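Local coordinates for protein PlyCB (Streptococcus phage C1, PDB 4F87) that forms the eight-membered cell-wall binding ring of the phage endolysin PlyC, which degrades streptococcal peptidoglycan to lyse the host and release virions, at the interface of chains A and B. Coordinates in Å, arbitrary orientation; residue numbers count along the deposited sequence, not the author numbering. Chains: chain A/B, PlyCB.

Contact 1 and contact 2 are neighbouring patches of one subunit junction in the PlyCB octamer, with the centres of their C-alpha atoms about 8 Å apart. They share A:Phe49 of helix 43-50, together with B:Ile58 and B:Ile66. Contact 1 sets that helix against strand 55-57 of chain B; contact 2 lays helix 63-70 of chain B on strands 29-33 and 36-40 of chain A. Different surfaces of the same protein meet, as suits propagation around a ring. Cell-wall-binding residues A:Tyr29, A:Arg30 and A:Glu37, and B:Lys60 and B:Arg67, belong to elements used in contact 2, so assembly probably helps to position them.

Contact 1: the interface of chains A and B. Residues chain A 14, 45, 48-49, 52; chain B 17, 56-58, 66.
One face of the A:Phe49 ring is capped by B:Ile56, whose CD1 methyl stands 3.7 Å above the plane of the A:Phe49 ring, over its centre, in a CH-pi contact. B:Ile66 approaches from the opposite side of the plane, beyond the CE2-CZ rim, and its CD1 lies 3.5 Å from A:Phe49 CE2; these two side chains meet tip to tip. B:Ile58 comes to the same rim from the side of B:Ile56, with CD1 3.7 Å from A:Phe49 CE2, so the outer end of the ring is pinched between two isoleucine methyls. Within chain A, the backbone carbonyl O of A:Thr45 lies in plane at the ring edge. The second aromatic ring, B:Phe17 on strand 16-20, is met at its CD2-CE2 rim by A:Val14, whose CG2 approaches tilted from the ring plane, 3.5 Å from B:Phe17 CE2.

This is a hydrophobic junction between subunits of the PlyCB octamer, built mainly by helix 43-50 and the segment after it in chain A against strand 55-57 of chain B, with helix 63-70 and strand 16-20 of chain B at its sides. B:Ile56 has CG1 between its backbone N and carbonyl carbon (chi1 69°) and an extended chain beyond (chi2 169°), which carries CD1 out to the ring. Its other branch, CG2, turns toward the helix backbone, 3.4 Å from A:Gly48 O, and also packs 4.0 Å from A:Ile52 CG2. The side chains of A:Ile52 and B:Ile56 cross at about a right angle. The hold is by apolar packing rather than direct polar bonds between the chains. B:Asn57 takes part through its backbone: the lack of a side chain on A:Gly48 probably helps the helix surface to come close to the strand, and B:Asn57 O lies 3.3 Å from A:Gly48 CA.

Contact 2: the interface of chains A and B. Residues chain A 33, 38-39, 49; chain B 58, 62, 65-66, 69.
A:Ile38 places CG1 between its backbone N and carbonyl carbon (chi1 61°) and extends onward, carrying CD1 toward B:Ile66. The latter has CG1 beside its backbone N, anti to the carbonyl carbon, and a bent chain (chi2 -55°) that turns its own CD1 to the meeting point. The side chains cross at about a right angle, with A:Ile38 CD1 and B:Ile66 CD1 3.4 Å apart, tighter than usual van der Waals contact. In this C1_PlyCB family protein the patch is a helix-on-strands junction of the octamer: helix 63-70 of chain B rests on strands 29-33 and 36-40 of chain A.

B:Ala65, B:Ile66 and B:Ala69 make up the helix surface used here. The other branch of A:Ile38 lies against B:Ala65, with CG2 4.0 Å from B:Ala65 CB and 3.7 Å from B:Ala65 O. One turn further along, B:Ala69 points its CB methyl at A:Ile33, 3.6 Å from A:Ile33 CB, while A:Ile33 CG2 flanks the same B:Ala69 methyl at 3.7 Å. The small alanines probably allow the helix backbone to come near the branched strand residues. B:Ile66 links this row to A:Phe49, which its CD1 also touches.

Polar groups meet at the B:Asp62 end through water. The water is 2.7 Å from the carboxylate OD1 of B:Asp62 and 2.8 Å from the backbone carbonyl O of A:Gly39. It bridges B:Asp62 OD1 and A:Gly39 O, which lie 4.2 Å apart, from one side of the line joining them.

Contact 1: the interface of chains A and B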
loop_
_atom_site.group_PDB
_atom_site.type_symbol
_atom_site.label_atom_id
_atom_site.label_comp_id
_atom_site.label_asym_id
_atom_site.label_seq_id
_atom_site.Cartn_x
_atom_site.Cartn_y
_atom_site.Cartn_z
ATOM N N VAL A 14 -0.954 -0.874 -15.504
ATOM C CA VAL A 14 0.226 -1.180 -16.313
ATOM C C VAL A 14 1.473 -1.041 -15.476
ATOM O O VAL A 14 1.668 -0.007 -14.828
ATOM C CB VAL A 14 0.335 -0.251 -17.554
ATOM C CG1 VAL A 14 1.609 -0.535 -18.370
ATOM C CG2 VAL A 14 -0.899 -0.358 -18.455
ATOM N N THR A 45 2.921 5.890 -30.053
ATOM C CA THR A 45 2.728 4.931 -28.972
ATOM C C THR A 45 3.788 5.098 -27.915
ATOM O O THR A 45 3.493 4.948 -26.730
ATOM C CB THR A 45 2.750 3.527 -29.565
ATOM O OG1 THR A 45 1.804 3.451 -30.652
ATOM C CG2 THR A 45 2.448 2.449 -28.523
ATOM N N GLY A 48 2.748 8.044 -25.926
ATOM C CA GLY A 48 1.598 7.690 -25.111
ATOM C C GLY A 48 1.997 6.916 -23.866
ATOM O O GLY A 48 1.646 7.296 -22.736
ATOM N N PHE A 49 2.818 5.849 -24.047
ATOM C CA PHE A 49 3.224 5.096 -22.857
ATOM C C PHE A 49 4.179 5.867 -21.959
ATOM O O PHE A 49 4.179 5.605 -20.755
ATOM C CB PHE A 49 3.808 3.728 -23.256
ATOM C CG PHE A 49 2.675 2.743 -23.441
ATOM C CD1 PHE A 49 2.125 2.074 -22.350
ATOM C CD2 PHE A 49 2.071 2.583 -24.678
ATOM C CE1 PHE A 49 1.032 1.215 -22.497
ATOM C CE2 PHE A 49 0.983 1.720 -24.831
ATOM C CZ PHE A 49 0.456 1.053 -23.736
ATOM N N ILE A 52 2.679 7.121 -18.752
ATOM C CA ILE A 52 2.324 6.228 -17.642
ATOM C C ILE A 52 3.411 5.295 -17.143
ATOM O O ILE A 52 3.266 4.769 -16.031
ATOM C CB ILE A 52 1.014 5.444 -17.961
ATOM C CG1 ILE A 52 1.148 4.558 -19.239
ATOM C CG2 ILE A 52 -0.207 6.397 -18.046
ATOM C CD1 ILE A 52 -0.003 3.500 -19.377
ATOM N N PHE B 17 -6.852 2.481 -18.624
ATOM C CA PHE B 17 -6.557 3.697 -19.362
ATOM C C PHE B 17 -7.399 3.773 -20.601
ATOM O O PHE B 17 -7.819 2.737 -21.141
ATOM C CB PHE B 17 -5.043 3.754 -19.751
ATOM C CG PHE B 17 -4.534 2.573 -20.558
ATOM C CD1 PHE B 17 -4.578 2.592 -21.945
ATOM C CD2 PHE B 17 -3.983 1.460 -19.931
ATOM C CE1 PHE B 17 -4.133 1.493 -22.705
ATOM C CE2 PHE B 17 -3.517 0.367 -20.692
ATOM C CZ PHE B 17 -3.575 0.401 -22.072
ATOM N N ILE B 56 -4.118 7.968 -22.962
ATOM C CA ILE B 56 -2.868 7.979 -23.728
ATOM C C ILE B 56 -3.097 7.739 -25.211
ATOM O O ILE B 56 -4.187 7.313 -25.628
ATOM C CB ILE B 56 -1.858 6.940 -23.148
ATOM C CG1 ILE B 56 -2.324 5.476 -23.381
ATOM C CG2 ILE B 56 -1.581 7.238 -21.663
ATOM C CD1 ILE B 56 -1.245 4.373 -23.071
ATOM N N ASN B 57 -2.069 7.959 -26.006
ATOM C CA ASN B 57 -2.112 7.712 -27.440
ATOM C C ASN B 57 -1.453 6.381 -27.778
ATOM O O ASN B 57 -0.348 6.089 -27.289
ATOM C CB ASN B 57 -1.382 8.819 -28.214
ATOM C CG ASN B 57 -2.109 10.126 -28.308
ATOM O OD1 ASN B 57 -2.388 10.627 -29.436
ATOM N ND2 ASN B 57 -2.349 10.760 -27.184
ATOM N N ILE B 58 -2.112 5.588 -28.657
ATOM C CA ILE B 58 -1.585 4.319 -29.151
ATOM C C ILE B 58 -1.893 4.277 -30.627
ATOM O O ILE B 58 -3.063 4.405 -31.024
ATOM C CB ILE B 58 -2.181 3.091 -28.421
ATOM C CG1 ILE B 58 -1.913 3.154 -26.911
ATOM C CG2 ILE B 58 -1.644 1.778 -29.021
ATOM C CD1 ILE B 58 -2.491 1.963 -26.106
ATOM N N ILE B 66 -0.378 -4.228 -27.727
ATOM C CA ILE B 66 -0.832 -3.824 -26.395
ATOM C C ILE B 66 -1.907 -4.777 -25.895
ATOM O O ILE B 66 -1.898 -5.148 -24.716
ATOM C CB ILE B 66 -1.300 -2.359 -26.396
ATOM C CG1 ILE B 66 -0.182 -1.396 -26.901
ATOM C CG2 ILE B 66 -1.884 -1.932 -25.026
ATOM C CD1 ILE B 66 1.119 -1.469 -26.177
#

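Contact 2: the interface of chains A and B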
loop_
_atom_site.group_PDB
_atom_site.type_symbol
_atom_site.label_atom_id
_atom_site.label_comp_id
_atom_site.label_asym_id
_atom_site.label_seq_id
_atom_site.Cartn_x
_atom_site.Cartn_y
_atom_site.Cartn_z
ATOM N N ILE A 33 5.409 -4.755 -20.781
ATOM C CA ILE A 33 4.107 -4.314 -20.271
ATOM C C ILE A 33 3.520 -5.522 -19.537
ATOM O O ILE A 33 3.251 -6.544 -20.176
ATOM C CB ILE A 33 3.132 -3.850 -21.410
ATOM C CG1 ILE A 33 3.686 -2.718 -22.308
ATOM C CG2 ILE A 33 1.702 -3.521 -20.859
ATOM C CD1 ILE A 33 3.912 -1.451 -21.647
ATOM N N ILE A 38 7.164 -6.465 -25.925
ATOM C CA ILE A 38 6.624 -6.131 -27.243
ATOM C C ILE A 38 7.518 -5.135 -27.963
ATOM O O ILE A 38 8.290 -4.393 -27.344
ATOM C CB ILE A 38 5.177 -5.554 -27.119
ATOM C CG1 ILE A 38 5.151 -4.261 -26.273
ATOM C CG2 ILE A 38 4.178 -6.611 -26.598
ATOM C CD1 ILE A 38 3.845 -3.488 -26.380
ATOM N N GLY A 39 7.406 -5.126 -29.280
ATOM C CA GLY A 39 8.032 -4.102 -30.099
ATOM C C GLY A 39 7.006 -2.999 -30.283
ATOM O O GLY A 39 5.779 -3.254 -30.214
ATOM N N PHE A 49 2.818 5.849 -24.047
ATOM C CA PHE A 49 3.224 5.096 -22.857
ATOM C C PHE A 49 4.179 5.867 -21.959
ATOM O O PHE A 49 4.179 5.605 -20.755
ATOM C CB PHE A 49 3.808 3.728 -23.256
ATOM C CG PHE A 49 2.675 2.743 -23.441
ATOM C CD1 PHE A 49 2.125 2.074 -22.350
ATOM C CD2 PHE A 49 2.071 2.583 -24.678
ATOM C CE1 PHE A 49 1.032 1.215 -22.497
ATOM C CE2 PHE A 49 0.983 1.720 -24.831
ATOM C CZ PHE A 49 0.456 1.053 -23.736
ATOM N N ILE B 58 -2.112 5.588 -28.657
ATOM C CA ILE B 58 -1.585 4.319 -29.151
ATOM C C ILE B 58 -1.893 4.277 -30.627
ATOM O O ILE B 58 -3.063 4.405 -31.024
ATOM C CB ILE B 58 -2.181 3.091 -28.421
ATOM C CG1 ILE B 58 -1.913 3.154 -26.911
ATOM C CG2 ILE B 58 -1.644 1.778 -29.021
ATOM C CD1 ILE B 58 -2.491 1.963 -26.106
ATOM N N ASP B 62 -0.075 -0.427 -33.298
ATOM C CA ASP B 62 0.438 -0.962 -32.041
ATOM C C ASP B 62 -0.639 -1.549 -31.143
ATOM O O ASP B 62 -0.305 -2.205 -30.155
ATOM C CB ASP B 62 1.238 0.120 -31.315
ATOM C CG ASP B 62 2.601 0.366 -31.940
ATOM O OD1 ASP B 62 3.281 -0.616 -32.286
ATOM O OD2 ASP B 62 3.019 1.548 -32.018
ATOM N N ALA B 65 -0.324 -5.434 -30.297
ATOM C CA ALA B 65 0.682 -5.809 -29.300
ATOM C C ALA B 65 0.262 -5.410 -27.889
ATOM O O ALA B 65 0.485 -6.179 -26.946
ATOM C CB ALA B 65 2.028 -5.199 -29.638
ATOM N N ILE B 66 -0.378 -4.228 -27.727
ATOM C CA ILE B 66 -0.832 -3.824 -26.395
ATOM C C ILE B 66 -1.907 -4.777 -25.895
ATOM O O ILE B 66 -1.898 -5.148 -24.716
ATOM C CB ILE B 66 -1.300 -2.359 -26.396
ATOM C CG1 ILE B 66 -0.182 -1.396 -26.901
ATOM C CG2 ILE B 66 -1.884 -1.932 -25.026
ATOM C CD1 ILE B 66 1.119 -1.469 -26.177
ATOM N N ALA B 69 -0.221 -7.794 -24.440
ATOM C CA ALA B 69 0.382 -7.506 -23.134
ATOM C C ALA B 69 -0.638 -7.290 -22.016
ATOM O O ALA B 69 -0.332 -7.580 -20.856
ATOM C CB ALA B 69 1.303 -6.315 -23.240
HETATM O O HOH W 1 3.565 -3.236 -31.892
#